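Local coordinates for protein flavoredoxin (Desulfovibrio vulgaris str. 'Miyazaki F', PDB 2D5M) that binds flavin mononucleotide and probably carries electrons through that flavin, at residues G6-L18 against P161-A173. Residues are numbered along the deposited sequence; the frame is centred on the assembly and turned at random. Where two conformers were deposited one is given.
Sequences GARTLAYPTPLFL and PVIFAPVSREYYA. With FMN (flavin mononucleotide), chain E.
Phe164 and Thr14 meet side by side where the end of strand 162-165 runs antiparallel to the start of strand 14-22. Phe164 N donates to Thr14 O at 2.9 Å. In return Phe164 O takes the Thr14 hydroxyl at 2.8 Å from OG1, a donor standing above the carbonyl plane, and a weak backbone bond from Thr14 N reaches the same oxygen. OG1 can do this because it sits between its own N and carbonyl carbon (chi1 77°), turned back toward the neighbouring strand.

Followed outward, Phe164 CB lies against Thr14 OG1 and packs on Pro15 O; CG lies near both OG1 and the flavin methyl C7M, and CD2 brings the ring edge to the hydroxyl at 3.3 Å. CD1, CE1, CE2 and the tip atom CZ all lie under the same methyl, with CE1 nearest to C7M at 3.6 Å. C7M of FMN thus hangs over the ring centre, 3.5 Å above the plane, a CH-pi-like contact, while Pro166 N lies over the opposite face. Leu16 CD1 and Tyr171 OH also reach that methyl. Leu16 CD2 touches both Val162 CG1 and Tyr171 CE2, 3.6 Å from the latter, and Tyr171 OH, hydrogen-bonded to Asp80, comes to 3.4 Å from C7M. Together the three side chains form a wall at the dimethylbenzene end of the flavin pocket.

A water bridges Leu16 O and Val162 O where the strands part. Ahead of the cis peptide that precedes Pro13, the chain from Thr9 to Tyr12 runs along the Pro166 ring, whose CB lies 3.3 Å from Thr9 O.

Strand 28-41 backs Phe164 through Ala34, helix 76-82 packs on Leu16 and Tyr171, and strand 170-180, paired with 162-165, carries the sheet on into the second subunit.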
loop_
_atom_site.group_PDB
_atom_site.type_symbol
_atom_site.label_atom_id
_atom_site.label_comp_id
_atom_site.label_asym_id
_atom_site.label_seq_id
_atom_site.Cartn_x
_atom_site.Cartn_y
_atom_site.Cartn_z
ATOM N N GLY A 6 13.221 -14.094 7.328
ATOM C CA GLY A 6 13.138 -14.892 6.121
ATOM C C GLY A 6 12.252 -14.212 5.057
ATOM O O GLY A 6 11.931 -13.041 5.124
ATOM N N ALA A 7 11.908 -15.004 4.055
ATOM C CA ALA A 7 11.230 -14.508 2.884
ATOM C C ALA A 7 9.740 -14.539 3.154
ATOM O O ALA A 7 9.062 -15.550 2.923
ATOM C CB ALA A 7 11.632 -15.341 1.698
ATOM N N ARG A 8 9.158 -13.477 3.684
ATOM C CA ARG A 8 7.788 -13.377 4.048
ATOM C C ARG A 8 7.155 -12.155 3.437
ATOM O O ARG A 8 7.814 -11.169 3.188
ATOM C CB ARG A 8 7.636 -13.258 5.559
ATOM C CG ARG A 8 8.298 -14.303 6.409
ATOM C CD ARG A 8 7.964 -13.949 7.890
ATOM N NE ARG A 8 8.504 -15.068 8.710
ATOM C CZ ARG A 8 7.812 -16.077 9.195
ATOM N NH1 ARG A 8 6.511 -16.221 9.039
ATOM N NH2 ARG A 8 8.375 -17.046 9.915
ATOM N N THR A 9 5.831 -12.206 3.219
ATOM C CA THR A 9 5.059 -11.070 2.755
ATOM C C THR A 9 4.806 -10.108 3.917
ATOM O O THR A 9 3.682 -10.069 4.476
ATOM C CB THR A 9 3.725 -11.485 2.098
ATOM O OG1 THR A 9 2.995 -12.306 3.037
ATOM C CG2 THR A 9 3.966 -12.259 0.847
ATOM N N LEU A 10 5.838 -9.389 4.287
ATOM C CA LEU A 10 5.841 -8.576 5.489
ATOM C C LEU A 10 6.322 -7.183 5.153
ATOM O O LEU A 10 7.478 -6.972 4.826
ATOM C CB LEU A 10 6.696 -9.217 6.521
ATOM C CG LEU A 10 6.707 -8.746 7.931
ATOM C CD1 LEU A 10 5.340 -8.489 8.514
ATOM C CD2 LEU A 10 7.469 -9.799 8.812
ATOM N N ALA A 11 5.418 -6.226 5.240
ATOM C CA ALA A 11 5.667 -4.823 5.030
ATOM C C ALA A 11 4.551 -4.039 5.698
ATOM O O ALA A 11 3.467 -4.602 5.905
ATOM C CB ALA A 11 5.759 -4.468 3.563
ATOM N N TYR A 12 4.803 -2.770 6.027
ATOM C CA TYR A 12 3.789 -1.942 6.657
ATOM C C TYR A 12 3.870 -0.534 6.064
ATOM O O TYR A 12 4.997 -0.088 5.754
ATOM C CB TYR A 12 4.021 -1.733 8.131
ATOM C CG TYR A 12 4.220 -2.963 8.957
ATOM C CD1 TYR A 12 3.226 -3.962 9.038
ATOM C CD2 TYR A 12 5.375 -3.164 9.655
ATOM C CE1 TYR A 12 3.412 -5.086 9.786
ATOM C CE2 TYR A 12 5.542 -4.286 10.448
ATOM C CZ TYR A 12 4.583 -5.241 10.519
ATOM O OH TYR A 12 4.781 -6.369 11.291
ATOM N N PRO A 13 2.768 0.190 5.985
ATOM C CA PRO A 13 1.395 -0.314 6.099
ATOM C C PRO A 13 1.048 -1.113 4.854
ATOM O O PRO A 13 1.677 -0.971 3.821
ATOM C CB PRO A 13 0.560 0.970 6.129
ATOM C CG PRO A 13 1.339 1.868 5.219
ATOM C CD PRO A 13 2.778 1.614 5.586
ATOM N N THR A 14 -0.017 -1.914 4.971
ATOM C CA THR A 14 -0.740 -2.447 3.800
ATOM C C THR A 14 -2.188 -2.013 3.940
ATOM O O THR A 14 -2.673 -1.818 5.077
ATOM C CB THR A 14 -0.598 -3.975 3.578
ATOM O OG1 THR A 14 -1.423 -4.694 4.491
ATOM C CG2 THR A 14 0.862 -4.397 3.724
ATOM N N PRO A 15 -2.883 -1.824 2.834
ATOM C CA PRO A 15 -4.268 -1.345 2.898
ATOM C C PRO A 15 -5.234 -2.475 3.142
ATOM O O PRO A 15 -4.936 -3.679 3.091
ATOM C CB PRO A 15 -4.448 -0.725 1.522
ATOM C CG PRO A 15 -3.625 -1.587 0.632
ATOM C CD PRO A 15 -2.414 -1.946 1.435
ATOM N N LEU A 16 -6.481 -2.067 3.384
ATOM C CA LEU A 16 -7.604 -2.986 3.463
ATOM C C LEU A 16 -8.686 -2.425 2.559
ATOM O O LEU A 16 -9.593 -1.702 2.986
ATOM C CB LEU A 16 -8.116 -3.183 4.924
ATOM C CG LEU A 16 -9.254 -4.206 5.091
ATOM C CD1 LEU A 16 -8.789 -5.580 4.685
ATOM C CD2 LEU A 16 -9.788 -4.183 6.518
ATOM N N PHE A 17 -8.559 -2.702 1.268
ATOM C CA PHE A 17 -9.510 -2.251 0.273
ATOM C C PHE A 17 -10.645 -3.260 0.116
ATOM O O PHE A 17 -10.396 -4.428 -0.067
ATOM C CB PHE A 17 -8.799 -2.122 -1.068
ATOM C CG PHE A 17 -7.748 -0.995 -1.137
ATOM C CD1 PHE A 17 -6.775 -1.063 -2.134
ATOM C CD2 PHE A 17 -7.715 0.101 -0.273
ATOM C CE1 PHE A 17 -5.827 -0.090 -2.335
ATOM C CE2 PHE A 17 -6.742 1.106 -0.495
ATOM C CZ PHE A 17 -5.816 1.032 -1.515
ATOM N N LEU A 18 -11.891 -2.782 0.080
ATOM C CA LEU A 18 -12.975 -3.651 -0.309
ATOM C C LEU A 18 -13.288 -3.414 -1.793
ATOM O O LEU A 18 -13.752 -2.331 -2.200
ATOM C CB LEU A 18 -14.231 -3.506 0.514
ATOM C CG LEU A 18 -14.091 -4.126 1.923
ATOM C CD1 LEU A 18 -13.164 -3.273 2.769
ATOM C CD2 LEU A 18 -15.477 -4.353 2.517
ATOM N N PRO A 161 -9.343 5.124 8.220
ATOM C CA PRO A 161 -9.190 3.870 7.465
ATOM C C PRO A 161 -8.446 2.783 8.242
ATOM O O PRO A 161 -7.678 3.043 9.164
ATOM C CB PRO A 161 -8.322 4.319 6.276
ATOM C CG PRO A 161 -7.457 5.405 6.837
ATOM C CD PRO A 161 -8.362 6.148 7.785
ATOM N N VAL A 162 -8.691 1.545 7.855
ATOM C CA VAL A 162 -8.042 0.406 8.481
ATOM C C VAL A 162 -6.748 0.075 7.762
ATOM O O VAL A 162 -6.663 0.072 6.530
ATOM C CB VAL A 162 -8.975 -0.804 8.488
ATOM C CG1 VAL A 162 -8.366 -2.057 9.062
ATOM C CG2 VAL A 162 -10.290 -0.542 9.203
ATOM N N ILE A 163 -5.747 -0.281 8.532
ATOM C CA ILE A 163 -4.476 -0.771 8.112
ATOM C C ILE A 163 -4.369 -2.271 8.374
ATOM O O ILE A 163 -4.724 -2.710 9.467
ATOM C CB ILE A 163 -3.260 -0.081 8.846
ATOM C CG1 ILE A 163 -3.295 1.436 8.581
ATOM C CG2 ILE A 163 -1.932 -0.623 8.548
ATOM C CD1 ILE A 163 -2.501 2.119 9.675
ATOM N N PHE A 164 -3.849 -3.065 7.439
ATOM C CA PHE A 164 -3.602 -4.466 7.634
ATOM C C PHE A 164 -2.124 -4.737 7.913
ATOM O O PHE A 164 -1.254 -4.216 7.216
ATOM C CB PHE A 164 -4.083 -5.283 6.444
ATOM C CG PHE A 164 -3.790 -6.762 6.450
ATOM C CD1 PHE A 164 -4.290 -7.565 7.499
ATOM C CD2 PHE A 164 -3.056 -7.368 5.488
ATOM C CE1 PHE A 164 -4.083 -8.912 7.507
ATOM C CE2 PHE A 164 -2.880 -8.721 5.448
ATOM C CZ PHE A 164 -3.374 -9.518 6.478
ATOM N N ALA A 165 -1.875 -5.495 8.982
ATOM C CA ALA A 165 -0.545 -5.997 9.335
ATOM C C ALA A 165 -0.465 -7.450 8.870
ATOM O O ALA A 165 -1.070 -8.329 9.529
ATOM C CB ALA A 165 -0.322 -5.877 10.832
ATOM N N PRO A 166 0.231 -7.739 7.769
ATOM C CA PRO A 166 0.269 -9.104 7.281
ATOM C C PRO A 166 1.096 -10.031 8.163
ATOM O O PRO A 166 1.948 -9.574 8.939
ATOM C CB PRO A 166 0.925 -8.925 5.897
ATOM C CG PRO A 166 1.818 -7.746 6.050
ATOM C CD PRO A 166 1.007 -6.821 6.920
ATOM N N VAL A 167 0.829 -11.319 8.049
ATOM C CA VAL A 167 1.544 -12.432 8.716
ATOM C C VAL A 167 1.086 -12.538 10.172
ATOM O O VAL A 167 0.592 -13.571 10.581
ATOM C CB VAL A 167 3.071 -12.388 8.595
ATOM C CG1 VAL A 167 3.683 -13.642 9.186
ATOM C CG2 VAL A 167 3.492 -12.222 7.139
ATOM N N SER A 168 1.242 -11.442 10.920
ATOM C CA SER A 168 0.617 -11.414 12.227
ATOM C C SER A 168 -0.917 -11.323 12.100
ATOM O O SER A 168 -1.623 -11.692 13.020
ATOM C CB SER A 168 1.115 -10.247 13.066
ATOM O OG SER A 168 0.857 -9.039 12.433
ATOM N N ARG A 169 -1.418 -10.856 10.983
ATOM C CA ARG A 169 -2.834 -10.907 10.650
ATOM C C ARG A 169 -3.670 -10.128 11.662
ATOM O O ARG A 169 -4.525 -10.634 12.343
ATOM C CB ARG A 169 -3.327 -12.376 10.508
ATOM C CG ARG A 169 -2.713 -13.040 9.278
ATOM C CD ARG A 169 -2.924 -14.540 9.214
ATOM N NE ARG A 169 -2.398 -15.114 8.009
ATOM C CZ ARG A 169 -2.275 -16.372 7.654
ATOM N NH1 ARG A 169 -2.666 -17.398 8.458
ATOM N NH2 ARG A 169 -1.755 -16.719 6.482
ATOM N N GLU A 170 -3.445 -8.803 11.668
ATOM C CA GLU A 170 -4.082 -7.859 12.549
ATOM C C GLU A 170 -4.466 -6.609 11.798
ATOM O O GLU A 170 -3.906 -6.262 10.779
ATOM C CB GLU A 170 -3.169 -7.470 13.743
ATOM C CG GLU A 170 -2.871 -8.700 14.613
ATOM C CD GLU A 170 -2.220 -8.470 15.952
ATOM O OE1 GLU A 170 -1.446 -7.504 16.049
ATOM O OE2 GLU A 170 -2.445 -9.282 16.908
ATOM N N TYR A 171 -5.434 -5.904 12.355
ATOM C CA TYR A 171 -5.899 -4.622 11.845
ATOM C C TYR A 171 -5.610 -3.513 12.848
ATOM O O TYR A 171 -5.846 -3.712 14.043
ATOM C CB TYR A 171 -7.388 -4.692 11.599
ATOM C CG TYR A 171 -7.851 -5.684 10.556
ATOM C CD1 TYR A 171 -8.776 -6.643 10.866
ATOM C CD2 TYR A 171 -7.369 -5.647 9.262
ATOM C CE1 TYR A 171 -9.222 -7.567 9.926
ATOM C CE2 TYR A 171 -7.826 -6.545 8.303
ATOM C CZ TYR A 171 -8.756 -7.492 8.640
ATOM O OH TYR A 171 -9.166 -8.335 7.662
ATOM N N TYR A 172 -5.184 -2.378 12.338
ATOM C CA TYR A 172 -4.807 -1.187 13.101
ATOM C C TYR A 172 -5.467 0.048 12.537
ATOM O O TYR A 172 -5.787 0.122 11.356
ATOM C CB TYR A 172 -3.252 -1.000 13.090
ATOM C CG TYR A 172 -2.585 -1.973 14.037
ATOM C CD1 TYR A 172 -2.190 -1.568 15.282
ATOM C CD2 TYR A 172 -2.370 -3.294 13.688
ATOM C CE1 TYR A 172 -1.594 -2.453 16.153
ATOM C CE2 TYR A 172 -1.816 -4.192 14.537
ATOM C CZ TYR A 172 -1.416 -3.767 15.796
ATOM O OH TYR A 172 -0.852 -4.671 16.648
ATOM N N ALA A 173 -5.676 1.076 13.374
ATOM C CA ALA A 173 -6.088 2.395 12.987
ATOM C C ALA A 173 -4.886 3.261 12.604
ATOM O O ALA A 173 -3.743 2.937 12.956
ATOM C CB ALA A 173 -6.855 3.093 14.105
HETATM N N1 FMN E . -7.420 -12.089 -1.916
HETATM C C2 FMN E . -6.819 -11.687 -3.079
HETATM O O2 FMN E . -6.970 -12.332 -4.126
HETATM N N3 FMN E . -6.004 -10.559 -3.054
HETATM C C4 FMN E . -5.712 -9.811 -1.935
HETATM O O4 FMN E . -4.961 -8.816 -2.012
HETATM C C4A FMN E . -6.293 -10.260 -0.717
HETATM N N5 FMN E . -6.003 -9.607 0.434
HETATM C C5A FMN E . -6.726 -9.988 1.537
HETATM C C6 FMN E . -6.466 -9.303 2.757
HETATM C C7 FMN E . -7.159 -9.564 3.928
HETATM C C7M FMN E . -6.842 -8.866 5.229
HETATM C C8 FMN E . -8.209 -10.555 3.866
HETATM C C8M FMN E . -9.052 -10.800 5.107
HETATM C C9 FMN E . -8.421 -11.279 2.705
HETATM C C9A FMN E . -7.712 -11.015 1.544
HETATM N N10 FMN E . -7.866 -11.741 0.343
HETATM C C10 FMN E . -7.214 -11.342 -0.798
HETATM C "C1'" FMN E . -8.805 -12.896 0.293
HETATM C "C2'" FMN E . -10.136 -12.548 -0.371
HETATM O "O2'" FMN E . -10.709 -11.341 0.147
HETATM C "C3'" FMN E . -11.116 -13.698 -0.116
HETATM O "O3'" FMN E . -10.633 -14.832 -0.873
HETATM C "C4'" FMN E . -12.560 -13.388 -0.481
HETATM O "O4'" FMN E . -13.362 -14.422 0.153
HETATM C "C5'" FMN E . -12.831 -13.381 -1.945
HETATM O "O5'" FMN E . -14.254 -13.097 -2.132
HETATM P P FMN E . -14.984 -13.371 -3.542
HETATM O O1P FMN E . -14.820 -14.860 -3.879
HETATM O O2P FMN E . -14.380 -12.511 -4.626
HETATM O O3P FMN E . -16.413 -13.000 -3.188
HETATM O O HOH W 1 -9.065 0.261 5.081
#